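Local coordinates for protein 2-oxoadipate dioxygenase/decarboxylase, chloroplastic/amyloplastic (Oryza sativa, PDB 6W1K) that catalyses the iron(II)-dependent decarboxylation and hydroxylation of 2-oxoadipate to D-2-hydroxyglutarate in plant lysine catabolism, at residues T42-V47 and F216-F222; F62-G66 and Y182-L187; F92-L97 and A299-E304. One frame throughout, in Å; residues are numbered along the deposited sequence.

Interaction 1 of 3, residues T42-V47 and F216-F222; sequences TILELV and FVEDNGF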
loop_
_atom_site.group_PDB
_atom_site.type_symbol
_atom_site.label_atom_id
_atom_site.label_comp_id
_atom_site.label_asym_id
_atom_site.label_seq_id
_atom_site.Cartn_x
_atom_site.Cartn_y
_atom_site.Cartn_z
ATOM N N THR A 42 14.853 -6.103 4.716
ATOM C CA THR A 42 16.172 -5.602 5.085
ATOM C C THR A 42 16.117 -4.139 5.489
ATOM O O THR A 42 16.735 -3.738 6.478
ATOM C CB THR A 42 17.158 -5.777 3.937
ATOM O OG1 THR A 42 17.341 -7.164 3.705
ATOM C CG2 THR A 42 18.521 -5.140 4.291
ATOM N N ILE A 43 15.412 -3.322 4.705
ATOM C CA ILE A 43 15.324 -1.898 5.002
ATOM C C ILE A 43 14.695 -1.671 6.372
ATOM O O ILE A 43 15.143 -0.805 7.127
ATOM C CB ILE A 43 14.539 -1.169 3.896
ATOM C CG1 ILE A 43 15.403 -1.039 2.650
ATOM C CG2 ILE A 43 14.146 0.253 4.332
ATOM C CD1 ILE A 43 14.679 -0.519 1.416
ATOM N N LEU A 44 13.634 -2.421 6.706
ATOM C CA LEU A 44 13.026 -2.276 8.026
ATOM C C LEU A 44 14.004 -2.651 9.138
ATOM O O LEU A 44 14.037 -2.017 10.205
ATOM C CB LEU A 44 11.757 -3.123 8.097
ATOM C CG LEU A 44 10.561 -2.578 7.315
ATOM C CD1 LEU A 44 9.513 -3.657 7.143
ATOM C CD2 LEU A 44 9.980 -1.362 8.031
ATOM N N GLU A 45 14.835 -3.659 8.905
ATOM C CA GLU A 45 15.868 -3.965 9.889
ATOM C C GLU A 45 16.901 -2.843 9.965
ATOM O O GLU A 45 17.362 -2.487 11.059
ATOM C CB GLU A 45 16.530 -5.299 9.547
ATOM C CG GLU A 45 15.576 -6.489 9.687
ATOM C CD GLU A 45 16.129 -7.800 9.126
ATOM O OE1 GLU A 45 17.167 -7.764 8.424
ATOM O OE2 GLU A 45 15.515 -8.867 9.390
ATOM N N LEU A 46 17.293 -2.283 8.816
ATOM C CA LEU A 46 18.318 -1.241 8.826
ATOM C C LEU A 46 17.831 0.014 9.547
ATOM O O LEU A 46 18.600 0.683 10.252
ATOM C CB LEU A 46 18.730 -0.893 7.395
ATOM C CG LEU A 46 19.603 -1.912 6.654
ATOM C CD1 LEU A 46 19.704 -1.532 5.162
ATOM C CD2 LEU A 46 20.992 -2.030 7.272
ATOM N N VAL A 47 16.572 0.374 9.339
ATOM C CA VAL A 47 16.026 1.554 9.993
ATOM C C VAL A 47 15.937 1.334 11.497
ATOM O O VAL A 47 16.229 2.234 12.292
ATOM C CB VAL A 47 14.654 1.891 9.381
ATOM C CG1 VAL A 47 13.975 2.977 10.210
ATOM C CG2 VAL A 47 14.816 2.304 7.909
ATOM N N PHE A 216 20.055 7.609 2.898
ATOM C CA PHE A 216 20.316 6.420 3.708
ATOM C C PHE A 216 19.978 5.136 2.941
ATOM O O PHE A 216 20.754 4.178 2.952
ATOM C CB PHE A 216 19.518 6.527 5.021
ATOM C CG PHE A 216 19.555 5.285 5.880
ATOM C CD1 PHE A 216 18.496 4.375 5.852
ATOM C CD2 PHE A 216 20.634 5.032 6.718
ATOM C CE1 PHE A 216 18.518 3.228 6.624
ATOM C CE2 PHE A 216 20.661 3.896 7.502
ATOM C CZ PHE A 216 19.593 2.988 7.456
ATOM N N VAL A 217 18.837 5.097 2.258
ATOM C CA VAL A 217 18.464 3.884 1.539
ATOM C C VAL A 217 19.413 3.650 0.372
ATOM O O VAL A 217 19.904 2.532 0.165
ATOM C CB VAL A 217 17.002 3.977 1.074
ATOM C CG1 VAL A 217 16.658 2.834 0.114
ATOM C CG2 VAL A 217 16.108 3.952 2.242
ATOM N N GLU A 218 19.721 4.707 -0.384
ATOM C CA GLU A 218 20.599 4.555 -1.541
ATOM C C GLU A 218 22.017 4.189 -1.132
ATOM O O GLU A 218 22.716 3.476 -1.870
ATOM C CB GLU A 218 20.607 5.847 -2.358
ATOM C CG GLU A 218 19.281 6.154 -3.054
ATOM C CD GLU A 218 19.275 7.516 -3.752
ATOM O OE1 GLU A 218 19.884 8.480 -3.223
ATOM O OE2 GLU A 218 18.662 7.613 -4.840
ATOM N N ASP A 219 22.474 4.665 0.025
ATOM C CA ASP A 219 23.830 4.332 0.438
ATOM C C ASP A 219 23.944 2.924 1.006
ATOM O O ASP A 219 25.061 2.412 1.117
ATOM C CB ASP A 219 24.339 5.362 1.443
ATOM C CG ASP A 219 24.699 6.691 0.779
ATOM O OD1 ASP A 219 24.705 7.714 1.492
ATOM O OD2 ASP A 219 24.964 6.722 -0.451
ATOM N N ASN A 220 22.829 2.283 1.331
ATOM C CA ASN A 220 22.817 0.874 1.705
ATOM C C ASN A 220 22.569 -0.047 0.514
ATOM O O ASN A 220 22.398 -1.253 0.707
ATOM C CB ASN A 220 21.771 0.637 2.790
ATOM C CG ASN A 220 22.302 0.950 4.173
ATOM O OD1 ASN A 220 23.146 0.223 4.705
ATOM N ND2 ASN A 220 21.834 2.050 4.754
ATOM N N GLY A 221 22.552 0.494 -0.704
ATOM C CA GLY A 221 22.575 -0.310 -1.906
ATOM C C GLY A 221 21.247 -0.538 -2.594
ATOM O O GLY A 221 21.196 -1.318 -3.559
ATOM N N PHE A 222 20.185 0.123 -2.160
ATOM C CA PHE A 222 18.853 -0.102 -2.709
ATOM C C PHE A 222 18.456 1.033 -3.644
ATOM O O PHE A 222 18.849 2.187 -3.452
ATOM C CB PHE A 222 17.821 -0.248 -1.586
ATOM C CG PHE A 222 18.149 -1.345 -0.617
ATOM C CD1 PHE A 222 18.056 -2.677 -0.999
ATOM C CD2 PHE A 222 18.572 -1.049 0.665
ATOM C CE1 PHE A 222 18.383 -3.690 -0.119
ATOM C CE2 PHE A 222 18.892 -2.056 1.554
ATOM C CZ PHE A 222 18.800 -3.377 1.161
#

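Interaction 2 of 3, residues F62-G66 and Y182-L187; sequences FRTFG and YAAWTL. With OOG (2-oxoadipic acid), chain F.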
loop_
_atom_site.group_PDB
_atom_site.type_symbol
_atom_site.label_atom_id
_atom_site.label_comp_id
_atom_site.label_asym_id
_atom_site.label_seq_id
_atom_site.Cartn_x
_atom_site.Cartn_y
_atom_site.Cartn_z
ATOM N N PHE A 62 -3.242 -2.113 -1.243
ATOM C CA PHE A 62 -3.696 -3.360 -1.864
ATOM C C PHE A 62 -4.201 -3.048 -3.269
ATOM O O PHE A 62 -4.681 -1.943 -3.533
ATOM C CB PHE A 62 -4.830 -4.061 -1.068
ATOM C CG PHE A 62 -4.475 -4.388 0.359
ATOM C CD1 PHE A 62 -4.660 -3.452 1.370
ATOM C CD2 PHE A 62 -3.959 -5.620 0.688
ATOM C CE1 PHE A 62 -4.324 -3.768 2.665
ATOM C CE2 PHE A 62 -3.622 -5.958 1.984
ATOM C CZ PHE A 62 -3.821 -5.030 2.979
ATOM N N ARG A 63 -4.119 -4.057 -4.160
ATOM C CA ARG A 63 -4.578 -3.967 -5.533
ATOM C C ARG A 63 -5.622 -5.035 -5.832
ATOM O O ARG A 63 -5.564 -6.151 -5.298
ATOM C CB ARG A 63 -3.407 -4.126 -6.501
ATOM C CG ARG A 63 -2.342 -3.049 -6.351
ATOM C CD ARG A 63 -1.302 -3.152 -7.440
ATOM N NE ARG A 63 -0.304 -2.097 -7.321
ATOM C CZ ARG A 63 0.790 -2.039 -8.067
ATOM N NH1 ARG A 63 1.013 -2.976 -8.983
ATOM N NH2 ARG A 63 1.658 -1.066 -7.893
ATOM N N THR A 64 -6.583 -4.694 -6.690
ATOM C CA THR A 64 -7.685 -5.617 -6.929
ATOM C C THR A 64 -8.219 -5.487 -8.353
ATOM O O THR A 64 -7.955 -4.505 -9.057
ATOM C CB THR A 64 -8.842 -5.384 -5.952
ATOM O OG1 THR A 64 -9.515 -4.160 -6.308
ATOM C CG2 THR A 64 -8.383 -5.282 -4.490
ATOM N N PHE A 65 -9.000 -6.486 -8.766
ATOM C CA PHE A 65 -9.714 -6.437 -10.040
ATOM C C PHE A 65 -11.125 -5.900 -9.823
ATOM O O PHE A 65 -11.927 -6.518 -9.109
ATOM C CB PHE A 65 -9.796 -7.825 -10.661
ATOM C CG PHE A 65 -8.493 -8.336 -11.211
ATOM C CD1 PHE A 65 -7.852 -7.683 -12.242
ATOM C CD2 PHE A 65 -7.951 -9.520 -10.731
ATOM C CE1 PHE A 65 -6.666 -8.195 -12.783
ATOM C CE2 PHE A 65 -6.770 -10.041 -11.258
ATOM C CZ PHE A 65 -6.119 -9.372 -12.270
ATOM N N GLY A 66 -11.434 -4.764 -10.442
ATOM C CA GLY A 66 -12.747 -4.155 -10.333
ATOM C C GLY A 66 -13.814 -4.783 -11.208
ATOM O O GLY A 66 -14.308 -4.175 -12.171
ATOM N N TYR A 182 -0.478 -3.279 -14.092
ATOM C CA TYR A 182 -1.256 -3.464 -12.878
ATOM C C TYR A 182 -2.013 -4.779 -12.922
ATOM O O TYR A 182 -2.020 -5.538 -11.946
ATOM C CB TYR A 182 -2.200 -2.272 -12.731
ATOM C CG TYR A 182 -3.049 -2.259 -11.470
ATOM C CD1 TYR A 182 -4.113 -3.135 -11.319
ATOM C CD2 TYR A 182 -2.806 -1.337 -10.455
ATOM C CE1 TYR A 182 -4.895 -3.136 -10.197
ATOM C CE2 TYR A 182 -3.593 -1.324 -9.312
ATOM C CZ TYR A 182 -4.649 -2.212 -9.206
ATOM O OH TYR A 182 -5.460 -2.217 -8.113
ATOM N N ALA A 183 -2.690 -5.056 -14.046
ATOM C CA ALA A 183 -3.441 -6.312 -14.150
ATOM C C ALA A 183 -2.521 -7.511 -13.971
ATOM O O ALA A 183 -2.891 -8.494 -13.324
ATOM C CB ALA A 183 -4.163 -6.419 -15.496
ATOM N N ALA A 184 -1.341 -7.469 -14.597
ATOM C CA ALA A 184 -0.390 -8.570 -14.492
ATOM C C ALA A 184 0.097 -8.760 -13.051
ATOM O O ALA A 184 0.215 -9.899 -12.571
ATOM C CB ALA A 184 0.789 -8.310 -15.437
ATOM N N TRP A 185 0.407 -7.658 -12.361
ATOM C CA TRP A 185 0.774 -7.724 -10.942
ATOM C C TRP A 185 -0.307 -8.453 -10.142
ATOM O O TRP A 185 -0.017 -9.363 -9.364
ATOM C CB TRP A 185 1.012 -6.308 -10.364
ATOM C CG TRP A 185 1.627 -6.391 -9.003
ATOM C CD1 TRP A 185 2.963 -6.354 -8.716
ATOM C CD2 TRP A 185 0.957 -6.558 -7.743
ATOM N NE1 TRP A 185 3.162 -6.525 -7.392
ATOM C CE2 TRP A 185 1.953 -6.621 -6.756
ATOM C CE3 TRP A 185 -0.369 -6.645 -7.358
ATOM C CZ2 TRP A 185 1.666 -6.803 -5.414
ATOM C CZ3 TRP A 185 -0.661 -6.792 -6.010
ATOM C CH2 TRP A 185 0.358 -6.902 -5.063
ATOM N N THR A 186 -1.563 -8.049 -10.317
ATOM C CA THR A 186 -2.639 -8.597 -9.505
ATOM C C THR A 186 -2.923 -10.050 -9.847
ATOM O O THR A 186 -3.251 -10.836 -8.954
ATOM C CB THR A 186 -3.871 -7.715 -9.685
ATOM O OG1 THR A 186 -3.489 -6.366 -9.443
ATOM C CG2 THR A 186 -4.968 -8.018 -8.714
ATOM N N LEU A 187 -2.732 -10.450 -11.114
ATOM C CA LEU A 187 -2.959 -11.841 -11.469
ATOM C C LEU A 187 -2.077 -12.769 -10.651
ATOM O O LEU A 187 -2.523 -13.831 -10.201
ATOM C CB LEU A 187 -2.709 -12.052 -12.977
ATOM C CG LEU A 187 -3.037 -13.452 -13.466
ATOM C CD1 LEU A 187 -4.533 -13.685 -13.393
ATOM C CD2 LEU A 187 -2.533 -13.656 -14.922
HETATM C C2 OOG F . -0.569 2.057 -4.599
HETATM C C3 OOG F . 0.227 3.279 -5.061
HETATM C C4 OOG F . -0.375 4.558 -4.467
HETATM C C6 OOG F . 0.367 6.167 -2.499
HETATM O O4 OOG F . -0.123 7.173 -3.070
HETATM O O3 OOG F . 1.106 6.319 -1.501
HETATM C C5 OOG F . 0.068 4.766 -3.018
HETATM C C1 OOG F . -0.149 0.783 -5.346
HETATM O O1 OOG F . -0.856 -0.164 -5.349
HETATM O O2 OOG F . 1.066 0.705 -6.030
HETATM O O5 OOG F . 0.180 3.847 -2.287
#

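Interaction 3 of 3, residues F92-L97 and A299-E304; sequences FPAKKL and ADKIFE. With OOG (2-oxoadipic acid), chain F.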
loop_
_atom_site.group_PDB
_atom_site.type_symbol
_atom_site.label_atom_id
_atom_site.label_comp_id
_atom_site.label_asym_id
_atom_site.label_seq_id
_atom_site.Cartn_x
_atom_site.Cartn_y
_atom_site.Cartn_z
ATOM N N PHE A 92 -7.398 7.423 -11.669
ATOM C CA PHE A 92 -6.177 7.336 -12.473
ATOM C C PHE A 92 -6.595 6.960 -13.877
ATOM O O PHE A 92 -6.534 5.778 -14.252
ATOM C CB PHE A 92 -5.200 6.332 -11.864
ATOM C CG PHE A 92 -4.854 6.655 -10.470
ATOM C CD1 PHE A 92 -5.654 6.198 -9.422
ATOM C CD2 PHE A 92 -3.791 7.496 -10.179
ATOM C CE1 PHE A 92 -5.381 6.555 -8.113
ATOM C CE2 PHE A 92 -3.515 7.851 -8.863
ATOM C CZ PHE A 92 -4.314 7.368 -7.834
ATOM N N PRO A 93 -7.018 7.943 -14.695
ATOM C CA PRO A 93 -7.588 7.604 -16.012
ATOM C C PRO A 93 -6.643 6.854 -16.943
ATOM O O PRO A 93 -7.091 5.914 -17.610
ATOM C CB PRO A 93 -7.974 8.976 -16.613
ATOM C CG PRO A 93 -8.047 9.918 -15.472
ATOM C CD PRO A 93 -7.093 9.392 -14.408
ATOM N N ALA A 94 -5.371 7.258 -17.053
ATOM C CA ALA A 94 -4.463 6.617 -18.008
ATOM C C ALA A 94 -4.236 5.145 -17.670
ATOM O O ALA A 94 -4.134 4.291 -18.568
ATOM C CB ALA A 94 -3.127 7.364 -18.040
ATOM N N LYS A 95 -4.127 4.835 -16.391
ATOM C CA LYS A 95 -3.929 3.473 -15.932
ATOM C C LYS A 95 -5.234 2.719 -15.710
ATOM O O LYS A 95 -5.189 1.521 -15.401
ATOM C CB LYS A 95 -3.132 3.471 -14.631
ATOM C CG LYS A 95 -1.681 3.935 -14.762
ATOM C CD LYS A 95 -1.038 4.063 -13.349
ATOM C CE LYS A 95 0.483 4.147 -13.444
ATOM N NZ LYS A 95 0.885 5.505 -13.910
ATOM N N LYS A 96 -6.381 3.381 -15.859
ATOM C CA LYS A 96 -7.693 2.746 -15.730
ATOM C C LYS A 96 -7.893 2.168 -14.331
ATOM O O LYS A 96 -8.340 1.031 -14.168
ATOM C CB LYS A 96 -7.880 1.669 -16.806
ATOM C CG LYS A 96 -7.492 2.181 -18.222
ATOM C CD LYS A 96 -8.163 1.471 -19.375
ATOM C CE LYS A 96 -7.674 2.025 -20.757
ATOM N NZ LYS A 96 -8.497 1.479 -21.864
ATOM N N LEU A 97 -7.583 2.981 -13.318
ATOM C CA LEU A 97 -7.697 2.597 -11.922
ATOM C C LEU A 97 -8.564 3.587 -11.150
ATOM O O LEU A 97 -8.670 4.755 -11.506
ATOM C CB LEU A 97 -6.317 2.548 -11.248
ATOM C CG LEU A 97 -5.169 1.828 -11.963
ATOM C CD1 LEU A 97 -3.831 2.082 -11.247
ATOM C CD2 LEU A 97 -5.491 0.341 -12.044
ATOM N N ALA A 299 0.585 9.461 -6.252
ATOM C CA ALA A 299 0.197 8.065 -6.355
ATOM C C ALA A 299 0.413 7.538 -7.761
ATOM O O ALA A 299 0.855 6.401 -7.937
ATOM C CB ALA A 299 -1.268 7.925 -5.964
ATOM N N ASP A 300 0.081 8.353 -8.773
ATOM C CA ASP A 300 0.200 7.911 -10.157
ATOM C C ASP A 300 1.594 7.382 -10.446
ATOM O O ASP A 300 1.742 6.382 -11.143
ATOM C CB ASP A 300 -0.146 9.052 -11.120
ATOM C CG ASP A 300 -0.323 8.586 -12.568
ATOM O OD1 ASP A 300 -0.812 7.461 -12.807
ATOM O OD2 ASP A 300 0.019 9.364 -13.487
ATOM N N LYS A 301 2.628 8.012 -9.890
ATOM C CA LYS A 301 3.998 7.611 -10.191
ATOM C C LYS A 301 4.485 6.497 -9.272
ATOM O O LYS A 301 5.331 5.687 -9.668
ATOM C CB LYS A 301 4.926 8.826 -10.086
ATOM C CG LYS A 301 4.545 10.013 -10.994
ATOM C CD LYS A 301 4.854 9.699 -12.481
ATOM C CE LYS A 301 4.351 10.808 -13.439
ATOM N NZ LYS A 301 3.211 10.352 -14.301
ATOM N N ILE A 302 3.933 6.411 -8.068
ATOM C CA ILE A 302 4.333 5.366 -7.133
ATOM C C ILE A 302 3.811 4.015 -7.594
ATOM O O ILE A 302 4.459 2.991 -7.351
ATOM C CB ILE A 302 3.843 5.717 -5.713
ATOM C CG1 ILE A 302 4.558 6.974 -5.220
ATOM C CG2 ILE A 302 4.099 4.582 -4.719
ATOM C CD1 ILE A 302 3.976 7.568 -3.942
ATOM N N PHE A 303 2.667 3.988 -8.308
ATOM C CA PHE A 303 2.175 2.734 -8.885
ATOM C C PHE A 303 3.255 2.056 -9.728
ATOM O O PHE A 303 3.246 0.834 -9.901
ATOM C CB PHE A 303 0.942 2.960 -9.791
ATOM C CG PHE A 303 -0.373 3.026 -9.050
ATOM C CD1 PHE A 303 -0.846 1.930 -8.332
ATOM C CD2 PHE A 303 -1.140 4.177 -9.088
ATOM C CE1 PHE A 303 -2.051 1.993 -7.651
ATOM C CE2 PHE A 303 -2.348 4.255 -8.395
ATOM C CZ PHE A 303 -2.805 3.158 -7.679
ATOM N N GLU A 304 4.167 2.841 -10.284
ATOM C CA GLU A 304 5.146 2.321 -11.215
ATOM C C GLU A 304 6.348 1.683 -10.527
ATOM O O GLU A 304 7.254 1.185 -11.219
ATOM C CB GLU A 304 5.562 3.448 -12.163
ATOM C CG GLU A 304 4.384 3.910 -13.038
ATOM C CD GLU A 304 4.768 4.897 -14.117
ATOM O OE1 GLU A 304 5.873 4.747 -14.686
ATOM O OE2 GLU A 304 3.954 5.816 -14.391
HETATM C C2 OOG F . -0.569 2.057 -4.599
HETATM C C3 OOG F . 0.227 3.279 -5.061
HETATM C C4 OOG F . -0.375 4.558 -4.467
HETATM C C6 OOG F . 0.367 6.167 -2.499
HETATM O O4 OOG F . -0.123 7.173 -3.070
HETATM O O3 OOG F . 1.106 6.319 -1.501
HETATM C C5 OOG F . 0.068 4.766 -3.018
HETATM C C1 OOG F . -0.149 0.783 -5.346
HETATM O O1 OOG F . -0.856 -0.164 -5.349
HETATM O O2 OOG F . 1.066 0.705 -6.030
HETATM O O5 OOG F . 0.180 3.847 -2.287
HETATM O O HOH W 1 -2.991 7.276 -14.434
#

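Interaction 1 of 3, residues T42-V47 and F216-F222
F222, L46 and F216 supply most of this contact between helix 38-51 and the C-terminal part of helix 210-219 with the turn that follows it. The ring of F222 lies against the first helix: I43 CG1 sits over one face, 4.1 Å from the F222 ring centroid in a CH-pi contact, while T42 CG2 meets the rim at F222 CZ (3.6 Å) and L46 CD1 meets it at F222 CE2 (3.7 Å). L46 thus projects between the two phenylalanines. Its CD1 also touches N220 CG (3.7 Å), and its CB lies 4.0 Å from F216 CZ. The next residue, V47, brings CG2 to F216 CE1 (4.0 Å), and on the buried side I43 CD1 reaches V217 CG1 (4.1 Å). The second backbone is held in shape locally. N220 ND2 donates to F216 O (3.0 Å), and G221, at a phi of 100° that suits glycine, turns the chain out of the helix. The bonds G221 N to E218 O (3.2 Å) and, weakly, F222 N to V217 O (3.4 Å) fit a Schellman motif, which brings F222 back toward helix 38-51. I43 and V217 both also rest on F268 of strand 258-271. The contact is apolar packing of a helix on the end of a second helix and its capping turn, with both helices lying against the same strand of the central mixed sheet.

Interaction 2 of 3, residues F62-G66 and Y182-L187
Strand 57-65 crosses helix 181-189 almost at right angles, the short axes passing 8.2 Å apart at 99°. F62 points its side chain away from the helix, onto strand 121-127. R63 turns toward it, its CB 3.2 Å from Y182 OH and 3.7 Å from T186 OG1. Its extended chain runs over the Y182 ring, with CD 4.0 Å from that centroid, and its guanidinium makes a cation-pi contact with W185, CZ lying 4.7 Å from the centroid of the five-membered ring. The guanidinium then grips one carboxylate of 2-oxoadipate side-on, through NE and NH2: R63 NE bonds OOG O1 (2.8 Å) and R63 NH2 bonds OOG O2 (2.6 Å), both nearly straight. At T64 the backbone takes over, T64 N donating to Y182 OH (3.1 Å), a hydroxyl that also pairs with S125. F65 packs its face on T186 CG2, 3.9 Å from the ring centroid, and its CE1 lies 4.1 Å from A183 CB. With aromatic partners along its length and T306 at NH1, R63 is held in a straight conformation, so its buried charge can recognise the substrate carboxylate remote from the keto group.

Interaction 3 of 3, residues F92-L97 and A299-E304
K95 reaches the helix by an almost fully extended side chain (m, t, t) that bends only at its last torsion (p). The bend sets NZ among three acceptors: D300 OD1 at 2.8 Å, D300 O at 3.0 Å and E304 OE2 at 3.1 Å, both carboxylates forming salt bridges. D300, in the t rotamer, also takes a weak bond from K301 NZ to its OD2 (3.4 Å), and a water links its OD1 to K95 N, weakly on the K95 side. On the buried side of this network, F92 (m) offers its ring face to the edge of F303 (m), centroids 5.0 Å apart and planes at 85°, while F92 CZ touches A299 CB (3.6 Å). L97 CD1 stands over one face of F303, 3.8 Å from its centroid; OOG C3 lies over the opposite face. Strands 85-92 and 97-103 are joined here by a hairpin turn with a G1 beta bulge, K96 and L97 facing F92, and its residues back the F303 wall of the 2-oxoadipate pocket.

Interactions 2 and 3 adjoin, their centres 12 Å apart, and build neighbouring walls of one substrate site: Y182 touches both L97 and F303, and R63 NH2 makes a weak hydrogen bond to F303 O. Interaction 1 lies well away, 28 Å and 26 Å from them between centres, although helix 38-51 directly precedes strand 57-65 of interaction 2. Chemistry follows place. Interaction 2 is wholly buried and spends its charge on the ligand; interaction 3 is partly buried, with salt bridges toward its outer side and aromatic rings toward the pocket; interaction 1, at the periphery, joins its segments mainly by apolar and CH-pi contacts, with no salt bridge between them.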